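Local structure of YchF GTP-binding protein (Schizosaccharomyces pombe, 1NI3) at residues A[184-189]-A[211-215]; A[309-313]-A[332-336]; A[13-19]-A[322-327]; A[348-352]-A[377-381]. The protein hydrolyses ATP, and GTP less efficiently, and negatively regulates the G2/M transition of the cell cycle. All coordinates share one frame. Residue numbers count along the deposited sequence, not the author numbering.

Interaction 1. Residues A[184-189]-A[211-215]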
loop_
_atom_site.group_PDB
_atom_site.type_symbol
_atom_site.label_atom_id
_atom_site.label_comp_id
_atom_site.label_asym_id
_atom_site.label_seq_id
_atom_site.Cartn_x
_atom_site.Cartn_y
_atom_site.Cartn_z
ATOM N N GLU A 184 -16.510 -25.055 -13.193
ATOM C CA GLU A 184 -15.076 -24.963 -12.930
ATOM C C GLU A 184 -14.864 -23.862 -11.891
ATOM O O GLU A 184 -14.008 -23.975 -11.017
ATOM C CB GLU A 184 -14.321 -24.615 -14.222
ATOM C CG GLU A 184 -12.799 -24.458 -14.063
ATOM C CD GLU A 184 -12.272 -23.109 -14.559
ATOM O OE1 GLU A 184 -11.033 -22.921 -14.601
ATOM O OE2 GLU A 184 -13.096 -22.232 -14.893
ATOM N N GLU A 185 -15.664 -22.804 -11.993
ATOM C CA GLU A 185 -15.582 -21.670 -11.079
ATOM C C GLU A 185 -15.975 -22.098 -9.670
ATOM O O GLU A 185 -15.359 -21.693 -8.681
ATOM C CB GLU A 185 -16.521 -20.554 -11.540
ATOM C CG GLU A 185 -16.181 -19.191 -10.950
ATOM C CD GLU A 185 -17.263 -18.152 -11.176
ATOM O OE1 GLU A 185 -17.832 -18.121 -12.287
ATOM O OE2 GLU A 185 -17.531 -17.352 -10.251
ATOM N N GLN A 186 -17.018 -22.916 -9.592
ATOM C CA GLN A 186 -17.515 -23.409 -8.318
ATOM C C GLN A 186 -16.474 -24.315 -7.670
ATOM O O GLN A 186 -16.303 -24.305 -6.455
ATOM C CB GLN A 186 -18.832 -24.169 -8.533
ATOM C CG GLN A 186 -19.523 -24.613 -7.251
ATOM C CD GLN A 186 -21.030 -24.763 -7.413
ATOM O OE1 GLN A 186 -21.723 -25.195 -6.494
ATOM N NE2 GLN A 186 -21.545 -24.383 -8.578
ATOM N N ALA A 187 -15.770 -25.093 -8.485
ATOM C CA ALA A 187 -14.751 -25.986 -7.954
ATOM C C ALA A 187 -13.624 -25.156 -7.331
ATOM O O ALA A 187 -13.031 -25.551 -6.319
ATOM C CB ALA A 187 -14.199 -26.864 -9.056
ATOM N N ILE A 188 -13.342 -24.005 -7.941
ATOM C CA ILE A 188 -12.299 -23.102 -7.478
ATOM C C ILE A 188 -12.762 -22.359 -6.231
ATOM O O ILE A 188 -12.044 -22.308 -5.231
ATOM C CB ILE A 188 -11.944 -22.097 -8.577
ATOM C CG1 ILE A 188 -11.391 -22.862 -9.777
ATOM C CG2 ILE A 188 -10.951 -21.062 -8.054
ATOM C CD1 ILE A 188 -11.087 -22.010 -10.981
ATOM N N ILE A 189 -13.957 -21.778 -6.285
ATOM C CA ILE A 189 -14.467 -21.077 -5.124
ATOM C C ILE A 189 -14.409 -22.046 -3.952
ATOM O O ILE A 189 -14.170 -21.650 -2.809
ATOM C CB ILE A 189 -15.926 -20.613 -5.327
ATOM C CG1 ILE A 189 -15.948 -19.204 -5.911
ATOM C CG2 ILE A 189 -16.678 -20.647 -3.990
ATOM C CD1 ILE A 189 -15.277 -19.081 -7.230
ATOM N N ARG A 211 -5.650 -17.985 -13.434
ATOM C CA ARG A 211 -7.102 -18.079 -13.514
ATOM C C ARG A 211 -7.727 -17.947 -12.134
ATOM O O ARG A 211 -8.683 -17.203 -11.946
ATOM C CB ARG A 211 -7.494 -19.427 -14.115
ATOM C CG ARG A 211 -8.980 -19.702 -14.098
ATOM C CD ARG A 211 -9.717 -18.697 -14.951
ATOM N NE ARG A 211 -11.117 -19.066 -15.088
ATOM C CZ ARG A 211 -12.129 -18.234 -14.879
ATOM N NH1 ARG A 211 -11.893 -16.978 -14.521
ATOM N NH2 ARG A 211 -13.375 -18.665 -15.021
ATOM N N GLU A 212 -7.187 -18.694 -11.179
ATOM C CA GLU A 212 -7.688 -18.684 -9.811
ATOM C C GLU A 212 -7.539 -17.308 -9.190
ATOM O O GLU A 212 -8.416 -16.842 -8.458
ATOM C CB GLU A 212 -6.935 -19.710 -8.981
ATOM C CG GLU A 212 -7.177 -21.113 -9.468
ATOM C CD GLU A 212 -6.315 -22.129 -8.768
ATOM O OE1 GLU A 212 -6.658 -23.327 -8.806
ATOM O OE2 GLU A 212 -5.293 -21.740 -8.171
ATOM N N VAL A 213 -6.425 -16.652 -9.481
ATOM C CA VAL A 213 -6.197 -15.316 -8.952
ATOM C C VAL A 213 -7.277 -14.402 -9.513
ATOM O O VAL A 213 -7.848 -13.570 -8.805
ATOM C CB VAL A 213 -4.803 -14.793 -9.359
ATOM C CG1 VAL A 213 -4.748 -13.279 -9.204
ATOM C CG2 VAL A 213 -3.736 -15.439 -8.494
ATOM N N GLU A 214 -7.553 -14.586 -10.796
ATOM C CA GLU A 214 -8.562 -13.804 -11.485
ATOM C C GLU A 214 -9.911 -13.933 -10.793
ATOM O O GLU A 214 -10.559 -12.939 -10.459
ATOM C CB GLU A 214 -8.662 -14.300 -12.917
ATOM C CG GLU A 214 -9.571 -13.510 -13.792
ATOM C CD GLU A 214 -9.599 -14.058 -15.179
ATOM O OE1 GLU A 214 -9.922 -15.258 -15.316
ATOM O OE2 GLU A 214 -9.272 -13.303 -16.123
ATOM N N ILE A 215 -10.336 -15.169 -10.579
ATOM C CA ILE A 215 -11.615 -15.404 -9.923
ATOM C C ILE A 215 -11.606 -14.764 -8.550
ATOM O O ILE A 215 -12.464 -13.953 -8.234
ATOM C CB ILE A 215 -11.898 -16.899 -9.780
ATOM C CG1 ILE A 215 -12.123 -17.495 -11.172
ATOM C CG2 ILE A 215 -13.107 -17.126 -8.877
ATOM C CD1 ILE A 215 -12.334 -18.972 -11.192
#
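I215 lays its side chain over the flank of helix 184-189, with its CD1 3.3 Å from I188 CD1 and its CG2 3.4 Å from I189 CD1. The aliphatic part of E185 borders the same patch, its CG lying 3.9 Å from I215 CD1, so E185 and, one turn on, I188 and I189 all receive this one isoleucine. I188 points toward helix 210-217 and also meets the stem of E212 (I188 CG2 to E212 CG, 4.0 Å). The axes of the two short helical segments cross at -82° and come within 10.5 Å, a nearly perpendicular packing that limits the overlap to a compact cluster. Helix 179-199 pairs with helix 140-168 in the helical arm characteristic of YchF/OLA1 proteins, and I189, touching V159 and L163 there, serves both partners. Charge lies beside the apolar cluster. E184 OE2 stands 3.6 Å from R211 NH2, a long salt bridge at the edge of the guanidinium, while R211 NH1 makes a shorter one to E214 OE1 (2.7 Å), giving a three-residue network. E212 turns its carboxylate to other partners: it pairs with K191 and accepts the backbone NH of S209, as in one half of a capping box at the start of helix 210-217.

Interaction 2. Residues A[309-313]-A[332-336]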
loop_
_atom_site.group_PDB
_atom_site.type_symbol
_atom_site.label_atom_id
_atom_site.label_comp_id
_atom_site.label_asym_id
_atom_site.label_seq_id
_atom_site.Cartn_x
_atom_site.Cartn_y
_atom_site.Cartn_z
ATOM N N ASN A 309 6.657 4.449 -11.061
ATOM C CA ASN A 309 6.373 5.754 -11.631
ATOM C C ASN A 309 7.360 6.143 -12.712
ATOM O O ASN A 309 8.416 5.531 -12.879
ATOM C CB ASN A 309 6.444 6.805 -10.534
ATOM C CG ASN A 309 7.849 6.969 -9.999
ATOM O OD1 ASN A 309 8.572 5.987 -9.827
ATOM N ND2 ASN A 309 8.246 8.204 -9.732
ATOM N N TYR A 310 6.990 7.174 -13.452
ATOM C CA TYR A 310 7.851 7.718 -14.477
ATOM C C TYR A 310 7.669 9.223 -14.287
ATOM O O TYR A 310 6.719 9.642 -13.622
ATOM C CB TYR A 310 7.413 7.265 -15.874
ATOM C CG TYR A 310 6.141 7.877 -16.404
ATOM C CD1 TYR A 310 4.916 7.220 -16.287
ATOM C CD2 TYR A 310 6.169 9.103 -17.065
ATOM C CE1 TYR A 310 3.756 7.772 -16.829
ATOM C CE2 TYR A 310 5.019 9.658 -17.599
ATOM C CZ TYR A 310 3.820 8.987 -17.481
ATOM O OH TYR A 310 2.694 9.532 -18.040
ATOM N N PHE A 311 8.564 10.045 -14.827
ATOM C CA PHE A 311 8.430 11.488 -14.633
ATOM C C PHE A 311 8.220 12.244 -15.923
ATOM O O PHE A 311 8.309 11.688 -17.007
ATOM C CB PHE A 311 9.678 12.076 -13.968
ATOM C CG PHE A 311 10.220 11.252 -12.850
ATOM C CD1 PHE A 311 11.135 10.242 -13.099
ATOM C CD2 PHE A 311 9.802 11.474 -11.543
ATOM C CE1 PHE A 311 11.626 9.468 -12.062
ATOM C CE2 PHE A 311 10.289 10.702 -10.501
ATOM C CZ PHE A 311 11.204 9.695 -10.761
ATOM N N THR A 312 7.916 13.526 -15.782
ATOM C CA THR A 312 7.769 14.413 -16.923
ATOM C C THR A 312 8.480 15.671 -16.460
ATOM O O THR A 312 7.925 16.481 -15.718
ATOM C CB THR A 312 6.296 14.715 -17.296
ATOM O OG1 THR A 312 5.635 15.365 -16.213
ATOM C CG2 THR A 312 5.563 13.439 -17.652
ATOM N N CYS A 313 9.738 15.807 -16.872
ATOM C CA CYS A 313 10.559 16.950 -16.478
ATOM C C CYS A 313 10.522 18.106 -17.472
ATOM O O CYS A 313 10.293 17.929 -18.668
ATOM C CB CYS A 313 11.989 16.482 -16.291
ATOM S SG CYS A 313 12.066 14.985 -15.320
ATOM N N ALA A 332 0.163 4.641 -19.827
ATOM C CA ALA A 332 0.961 5.535 -18.989
ATOM C C ALA A 332 0.698 6.985 -19.366
ATOM O O ALA A 332 0.493 7.837 -18.511
ATOM C CB ALA A 332 2.436 5.226 -19.157
ATOM N N ALA A 333 0.722 7.255 -20.664
ATOM C CA ALA A 333 0.484 8.595 -21.166
ATOM C C ALA A 333 -0.952 9.003 -20.857
ATOM O O ALA A 333 -1.233 10.162 -20.544
ATOM C CB ALA A 333 0.731 8.633 -22.658
ATOM N N GLY A 334 -1.864 8.040 -20.952
ATOM C CA GLY A 334 -3.258 8.327 -20.688
ATOM C C GLY A 334 -3.405 8.971 -19.329
ATOM O O GLY A 334 -4.265 9.824 -19.121
ATOM N N VAL A 335 -2.545 8.558 -18.403
ATOM C CA VAL A 335 -2.556 9.073 -17.035
ATOM C C VAL A 335 -2.631 10.611 -16.972
ATOM O O VAL A 335 -3.438 11.171 -16.225
ATOM C CB VAL A 335 -1.310 8.579 -16.268
ATOM C CG1 VAL A 335 -1.300 9.133 -14.857
ATOM C CG2 VAL A 335 -1.304 7.056 -16.235
ATOM N N ILE A 336 -1.808 11.287 -17.770
ATOM C CA ILE A 336 -1.790 12.743 -17.799
ATOM C C ILE A 336 -3.011 13.318 -18.503
ATOM O O ILE A 336 -3.787 14.073 -17.913
ATOM C CB ILE A 336 -0.518 13.252 -18.494
ATOM C CG1 ILE A 336 0.707 12.757 -17.729
ATOM C CG2 ILE A 336 -0.532 14.772 -18.574
ATOM C CD1 ILE A 336 2.006 13.293 -18.241
#
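One directional bond and a few apolar contacts join a helix to the face of a sheet in this pair. The polar part is a single hydrogen bond: Y310 OH donates to A332 O at 2.8 Å, with the carbonyl near the plane of the ring. That oxygen also takes a weak bond from V335 N (3.1 Å) within the helix, so the tyrosine adds a second donor to a carbonyl already engaged in the helical turn. The apolar part has two places. Along the ring, Y310 CE1 rests 3.7 Å from A332 CB; a little further on, T312 CG2 meets I336 CD1 at 3.6 Å. I336 CG1 packs beside the phenol oxygen, 3.8 Å from Y310 OH. Y310 and T312, two residues apart on a strand, both point toward the helix. The short strand and helix segments keep their axes 10.6 Å apart at an angle of 54°, a spacing bridged by the large tyrosine. T312 directs its hydroxyl to W321 NE1. Strand 307-312 forms a hairpin with strand 317-324, and helix 329-336 follows to pack on it, in keeping with the ubiquitin-like beta-grasp fold of TGS domains. W321 joins from the second strand, touching V335 and I336, while F311 on the other face of the sheet packs against helix 68-77.

Interaction 3. Residues A[13-19]-A[322-327]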
loop_
_atom_site.group_PDB
_atom_site.type_symbol
_atom_site.label_atom_id
_atom_site.label_comp_id
_atom_site.label_asym_id
_atom_site.label_seq_id
_atom_site.Cartn_x
_atom_site.Cartn_y
_atom_site.Cartn_z
ATOM N N GLN A 13 -0.305 -10.631 -11.599
ATOM C CA GLN A 13 -0.904 -9.460 -10.955
ATOM C C GLN A 13 -2.044 -9.856 -10.045
ATOM O O GLN A 13 -2.899 -10.658 -10.408
ATOM C CB GLN A 13 -1.375 -8.446 -11.998
ATOM C CG GLN A 13 -0.249 -7.537 -12.424
ATOM C CD GLN A 13 0.450 -6.940 -11.223
ATOM O OE1 GLN A 13 -0.123 -6.121 -10.505
ATOM N NE2 GLN A 13 1.681 -7.376 -10.977
ATOM N N TRP A 14 -2.057 -9.250 -8.867
ATOM C CA TRP A 14 -3.030 -9.565 -7.844
ATOM C C TRP A 14 -3.672 -8.309 -7.258
ATOM O O TRP A 14 -2.995 -7.315 -7.031
ATOM C CB TRP A 14 -2.292 -10.364 -6.771
ATOM C CG TRP A 14 -3.053 -10.686 -5.572
ATOM C CD1 TRP A 14 -3.371 -9.846 -4.561
ATOM C CD2 TRP A 14 -3.609 -11.961 -5.238
ATOM N NE1 TRP A 14 -4.108 -10.512 -3.615
ATOM C CE2 TRP A 14 -4.288 -11.814 -4.018
ATOM C CE3 TRP A 14 -3.627 -13.213 -5.873
ATOM C CZ2 TRP A 14 -4.956 -12.866 -3.391
ATOM C CZ3 TRP A 14 -4.288 -14.263 -5.255
ATOM C CH2 TRP A 14 -4.961 -14.077 -4.031
ATOM N N GLY A 15 -4.977 -8.349 -7.015
ATOM C CA GLY A 15 -5.632 -7.183 -6.457
ATOM C C GLY A 15 -6.520 -6.426 -7.425
ATOM O O GLY A 15 -6.791 -6.871 -8.540
ATOM N N ARG A 16 -6.979 -5.266 -6.982
ATOM C CA ARG A 16 -7.865 -4.434 -7.776
ATOM C C ARG A 16 -7.144 -3.761 -8.961
ATOM O O ARG A 16 -5.981 -3.371 -8.860
ATOM C CB ARG A 16 -8.501 -3.402 -6.832
ATOM C CG ARG A 16 -9.401 -2.367 -7.448
ATOM C CD ARG A 16 -10.682 -2.188 -6.616
ATOM N NE ARG A 16 -10.449 -1.984 -5.185
ATOM C CZ ARG A 16 -11.420 -2.044 -4.268
ATOM N NH1 ARG A 16 -12.670 -2.302 -4.636
ATOM N NH2 ARG A 16 -11.156 -1.848 -2.981
ATOM N N PRO A 17 -7.817 -3.671 -10.120
ATOM C CA PRO A 17 -7.291 -3.058 -11.348
ATOM C C PRO A 17 -7.102 -1.556 -11.221
ATOM O O PRO A 17 -7.868 -0.889 -10.516
ATOM C CB PRO A 17 -8.366 -3.375 -12.385
ATOM C CG PRO A 17 -8.922 -4.663 -11.902
ATOM C CD PRO A 17 -9.046 -4.421 -10.415
ATOM N N GLY A 18 -6.083 -1.030 -11.902
ATOM C CA GLY A 18 -5.859 0.406 -11.884
ATOM C C GLY A 18 -4.585 0.963 -11.281
ATOM O O GLY A 18 -3.651 0.227 -10.962
ATOM N N ASN A 19 -4.559 2.287 -11.130
ATOM C CA ASN A 19 -3.407 2.977 -10.572
ATOM C C ASN A 19 -3.743 3.632 -9.249
ATOM O O ASN A 19 -2.939 3.584 -8.325
ATOM C CB ASN A 19 -2.888 4.047 -11.533
ATOM C CG ASN A 19 -2.611 3.505 -12.923
ATOM O OD1 ASN A 19 -1.777 2.613 -13.112
ATOM N ND2 ASN A 19 -3.318 4.042 -13.907
ATOM N N THR A 322 2.204 8.138 -11.049
ATOM C CA THR A 322 2.094 6.756 -10.609
ATOM C C THR A 322 1.458 5.836 -11.645
ATOM O O THR A 322 0.430 6.162 -12.226
ATOM C CB THR A 322 1.275 6.644 -9.322
ATOM O OG1 THR A 322 1.984 7.270 -8.247
ATOM C CG2 THR A 322 1.020 5.184 -8.975
ATOM N N ILE A 323 2.073 4.682 -11.875
ATOM C CA ILE A 323 1.519 3.716 -12.821
ATOM C C ILE A 323 1.720 2.290 -12.294
ATOM O O ILE A 323 2.484 2.074 -11.356
ATOM C CB ILE A 323 2.158 3.858 -14.236
ATOM C CG1 ILE A 323 3.668 3.667 -14.145
ATOM C CG2 ILE A 323 1.808 5.207 -14.838
ATOM C CD1 ILE A 323 4.260 3.052 -15.394
ATOM N N ARG A 324 1.039 1.317 -12.890
ATOM C CA ARG A 324 1.184 -0.059 -12.432
ATOM C C ARG A 324 2.413 -0.739 -13.003
ATOM O O ARG A 324 2.749 -0.560 -14.177
ATOM C CB ARG A 324 -0.068 -0.877 -12.755
ATOM C CG ARG A 324 -1.191 -0.665 -11.766
ATOM C CD ARG A 324 -0.848 -1.274 -10.422
ATOM N NE ARG A 324 -1.212 -2.689 -10.342
ATOM C CZ ARG A 324 -2.459 -3.122 -10.160
ATOM N NH1 ARG A 324 -3.465 -2.251 -10.038
ATOM N NH2 ARG A 324 -2.709 -4.425 -10.099
ATOM N N LYS A 325 3.062 -1.529 -12.153
ATOM C CA LYS A 325 4.279 -2.252 -12.492
ATOM C C LYS A 325 4.407 -2.727 -13.932
ATOM O O LYS A 325 5.513 -2.815 -14.452
ATOM C CB LYS A 325 4.451 -3.453 -11.558
ATOM C CG LYS A 325 5.690 -3.391 -10.667
ATOM C CD LYS A 325 6.776 -4.385 -11.092
ATOM C CE LYS A 325 7.448 -4.015 -12.420
ATOM N NZ LYS A 325 8.403 -5.067 -12.919
ATOM N N GLY A 326 3.302 -3.043 -14.591
ATOM C CA GLY A 326 3.442 -3.512 -15.960
ATOM C C GLY A 326 2.725 -2.684 -16.999
ATOM O O GLY A 326 2.399 -3.176 -18.076
ATOM N N THR A 327 2.492 -1.418 -16.686
ATOM C CA THR A 327 1.775 -0.553 -17.596
ATOM C C THR A 327 2.564 -0.233 -18.851
ATOM O O THR A 327 3.786 -0.093 -18.828
ATOM C CB THR A 327 1.385 0.742 -16.903
ATOM O OG1 THR A 327 0.682 0.429 -15.695
ATOM C CG2 THR A 327 0.483 1.569 -17.800
#
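Here the lead-in to the first strand of the G domain, residues 13-19, curls round an arginine at the end of a TGS-domain strand, showing how one folded arginine side chain can tie distant parts of a chain together. R324 has its first three side-chain torsions all m (-80°, -70°, -87°), a bent form that sets its tip within the loop. NH1 donates to R16 O at 3.0 Å and to G18 O at 2.7 Å, although the position of G18 O is less certain. NH2 reaches Q13 OE1 at 3.1 Å, for which Q13 folds back with chi1 at -85° and chi2 in m. G15 and G18 have phi values of 108° and 116°, at which a side chain would strike the preceding carbonyl; both therefore suit a tightly curving loop. R16, with chi1 in t, leads its charge away to D117, and W14 points away from the arginine, its NE1 bonded to A224 O. N19, in m, brings OD1 to 3.6 Å from R324 CG. At the arginine itself a type I turn begins, R324 to T327, in which R324 O accepts both T327 N and T327 OG1, each at 2.7 Å.

Interaction 4. Residues A[348-352]-A[377-381]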
loop_
_atom_site.group_PDB
_atom_site.type_symbol
_atom_site.label_atom_id
_atom_site.label_comp_id
_atom_site.label_asym_id
_atom_site.label_seq_id
_atom_site.Cartn_x
_atom_site.Cartn_y
_atom_site.Cartn_z
ATOM N N GLU A 348 8.370 9.544 -26.428
ATOM C CA GLU A 348 9.799 9.737 -26.215
ATOM C C GLU A 348 10.203 9.444 -24.779
ATOM O O GLU A 348 9.856 10.187 -23.862
ATOM C CB GLU A 348 10.191 11.165 -26.620
ATOM C CG GLU A 348 10.490 11.312 -28.107
ATOM C CD GLU A 348 9.964 12.604 -28.691
ATOM O OE1 GLU A 348 10.326 13.689 -28.190
ATOM O OE2 GLU A 348 9.188 12.531 -29.667
ATOM N N ILE A 349 10.940 8.349 -24.608
ATOM C CA ILE A 349 11.411 7.896 -23.301
ATOM C C ILE A 349 12.891 8.179 -23.103
ATOM O O ILE A 349 13.668 8.207 -24.056
ATOM C CB ILE A 349 11.170 6.370 -23.113
ATOM C CG1 ILE A 349 9.827 6.137 -22.425
ATOM C CG2 ILE A 349 12.292 5.738 -22.304
ATOM C CD1 ILE A 349 8.629 6.621 -23.221
HETATM N N MSE A 350 13.281 8.366 -21.852
HETATM C CA MSE A 350 14.664 8.657 -21.535
HETATM C C MSE A 350 14.929 8.044 -20.152
HETATM O O MSE A 350 14.722 8.683 -19.124
HETATM C CB MSE A 350 14.835 10.182 -21.571
HETATM C CG MSE A 350 16.237 10.716 -21.365
HETATM SE SE MSE A 350 16.407 12.634 -21.769
HETATM C CE MSE A 350 14.625 13.272 -21.336
ATOM N N HIS A 351 15.358 6.781 -20.150
ATOM C CA HIS A 351 15.636 6.039 -18.920
ATOM C C HIS A 351 16.408 6.876 -17.926
ATOM O O HIS A 351 17.417 7.485 -18.268
ATOM C CB HIS A 351 16.414 4.750 -19.214
ATOM C CG HIS A 351 15.647 3.759 -20.029
ATOM N ND1 HIS A 351 14.351 3.971 -20.436
ATOM C CD2 HIS A 351 15.996 2.534 -20.512
ATOM C CE1 HIS A 351 13.928 2.929 -21.132
ATOM N NE2 HIS A 351 14.914 2.046 -21.189
ATOM N N TYR A 352 15.935 6.887 -16.686
ATOM C CA TYR A 352 16.567 7.669 -15.637
ATOM C C TYR A 352 18.087 7.514 -15.634
ATOM O O TYR A 352 18.818 8.508 -15.546
ATOM C CB TYR A 352 16.014 7.266 -14.276
ATOM C CG TYR A 352 16.687 7.989 -13.145
ATOM C CD1 TYR A 352 16.462 9.352 -12.920
ATOM C CD2 TYR A 352 17.589 7.322 -12.321
ATOM C CE1 TYR A 352 17.130 10.032 -11.894
ATOM C CE2 TYR A 352 18.257 7.991 -11.303
ATOM C CZ TYR A 352 18.023 9.347 -11.093
ATOM O OH TYR A 352 18.707 10.004 -10.092
ATOM N N TYR A 377 5.251 -0.957 -25.431
ATOM C CA TYR A 377 6.359 -0.680 -24.524
ATOM C C TYR A 377 5.900 -0.565 -23.084
ATOM O O TYR A 377 5.073 0.285 -22.750
ATOM C CB TYR A 377 7.077 0.619 -24.902
ATOM C CG TYR A 377 8.155 1.004 -23.905
ATOM C CD1 TYR A 377 9.345 0.281 -23.826
ATOM C CD2 TYR A 377 7.969 2.065 -23.008
ATOM C CE1 TYR A 377 10.319 0.596 -22.887
ATOM C CE2 TYR A 377 8.947 2.381 -22.054
ATOM C CZ TYR A 377 10.120 1.638 -22.002
ATOM O OH TYR A 377 11.090 1.914 -21.057
ATOM N N VAL A 378 6.444 -1.425 -22.231
ATOM C CA VAL A 378 6.113 -1.378 -20.817
ATOM C C VAL A 378 7.073 -0.388 -20.184
ATOM O O VAL A 378 8.293 -0.545 -20.276
ATOM C CB VAL A 378 6.263 -2.756 -20.134
ATOM C CG1 VAL A 378 5.114 -3.659 -20.536
ATOM C CG2 VAL A 378 7.590 -3.382 -20.523
HETATM N N MSE A 379 6.509 0.646 -19.563
HETATM C CA MSE A 379 7.299 1.689 -18.919
HETATM C C MSE A 379 8.292 1.095 -17.930
HETATM O O MSE A 379 8.097 -0.003 -17.404
HETATM C CB MSE A 379 6.378 2.669 -18.186
HETATM C CG MSE A 379 5.316 3.311 -19.054
HETATM SE SE MSE A 379 6.082 4.471 -20.405
HETATM C CE MSE A 379 6.120 6.148 -19.433
ATOM N N GLU A 380 9.364 1.829 -17.683
ATOM C CA GLU A 380 10.364 1.370 -16.746
ATOM C C GLU A 380 10.463 2.391 -15.620
ATOM O O GLU A 380 10.525 3.602 -15.849
ATOM C CB GLU A 380 11.698 1.194 -17.462
ATOM C CG GLU A 380 11.634 0.129 -18.558
ATOM C CD GLU A 380 12.916 0.008 -19.353
ATOM O OE1 GLU A 380 13.991 -0.184 -18.745
ATOM O OE2 GLU A 380 12.841 0.105 -20.596
ATOM N N SER A 381 10.436 1.886 -14.393
ATOM C CA SER A 381 10.494 2.719 -13.210
ATOM C C SER A 381 11.554 3.785 -13.356
ATOM O O SER A 381 12.719 3.480 -13.585
ATOM C CB SER A 381 10.791 1.857 -11.985
ATOM O OG SER A 381 10.668 2.615 -10.800
HETATM O O HOH W 1 14.119 4.620 -16.253
#
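The chain of 348-352 leaves an extended strand at 350, and H351 takes the N-cap position before the helix beginning at Y352. Opposite it, 377-381 runs largely extended without forming a regular strand. The backbones stay well apart, with CA atoms of I349 and M379 8.6 Å from each other and those of H351 and E380 at 7.4 Å. A water spans the gap at one end, accepting from Y352 N (2.9 Å) and donating to S381 O (3.2 Å). Where main chains do not pair, side chains fill the space: I349 points across, its CG1 3.9 Å from Y377 CE2 and its CD1 4.4 Å from the SE of M379, a selenomethionine. Polar groups gather beside this apolar patch. H351 CE1 lies 3.0 Å from Y377 OH, and H351 NE2 is 2.9 Å from E380 OE2, close but poorly aligned for a hydrogen bond. Y377 OH stands 2.6 Å from E380 OE2 and can also reach D383, so which carboxylate takes its proton is not settled. Strand 346-350 is the middle of a three-stranded antiparallel sheet, and 377-381 belongs to the connection from one outer strand, 372-374, to the other, 384-386. Such a crossing over the central strand is consistent with the beta-grasp architecture of the TGS domain.

Overall arrangement
Burial and chemistry differ with place. Interaction 4 is buried and interactions 1 and 2 partly so, whereas interaction 3 lies at the surface, where polar bonds to main-chain carbonyls dominate. Interactions 2 and 4 share the TGS domain, their centres about 10 Å apart, and M379 packs against both A332 and Y310. Interaction 3 is attached to both: its strand neighbours 307-312 in one sheet, and T327 O probably accepts a hydrogen bond from M379 N (2.9 Å). Interaction 1, about 35 Å from interactions 2 and 4 between centres, joins helices of the other part of the chain and meets interaction 3 where V213 packs on W14.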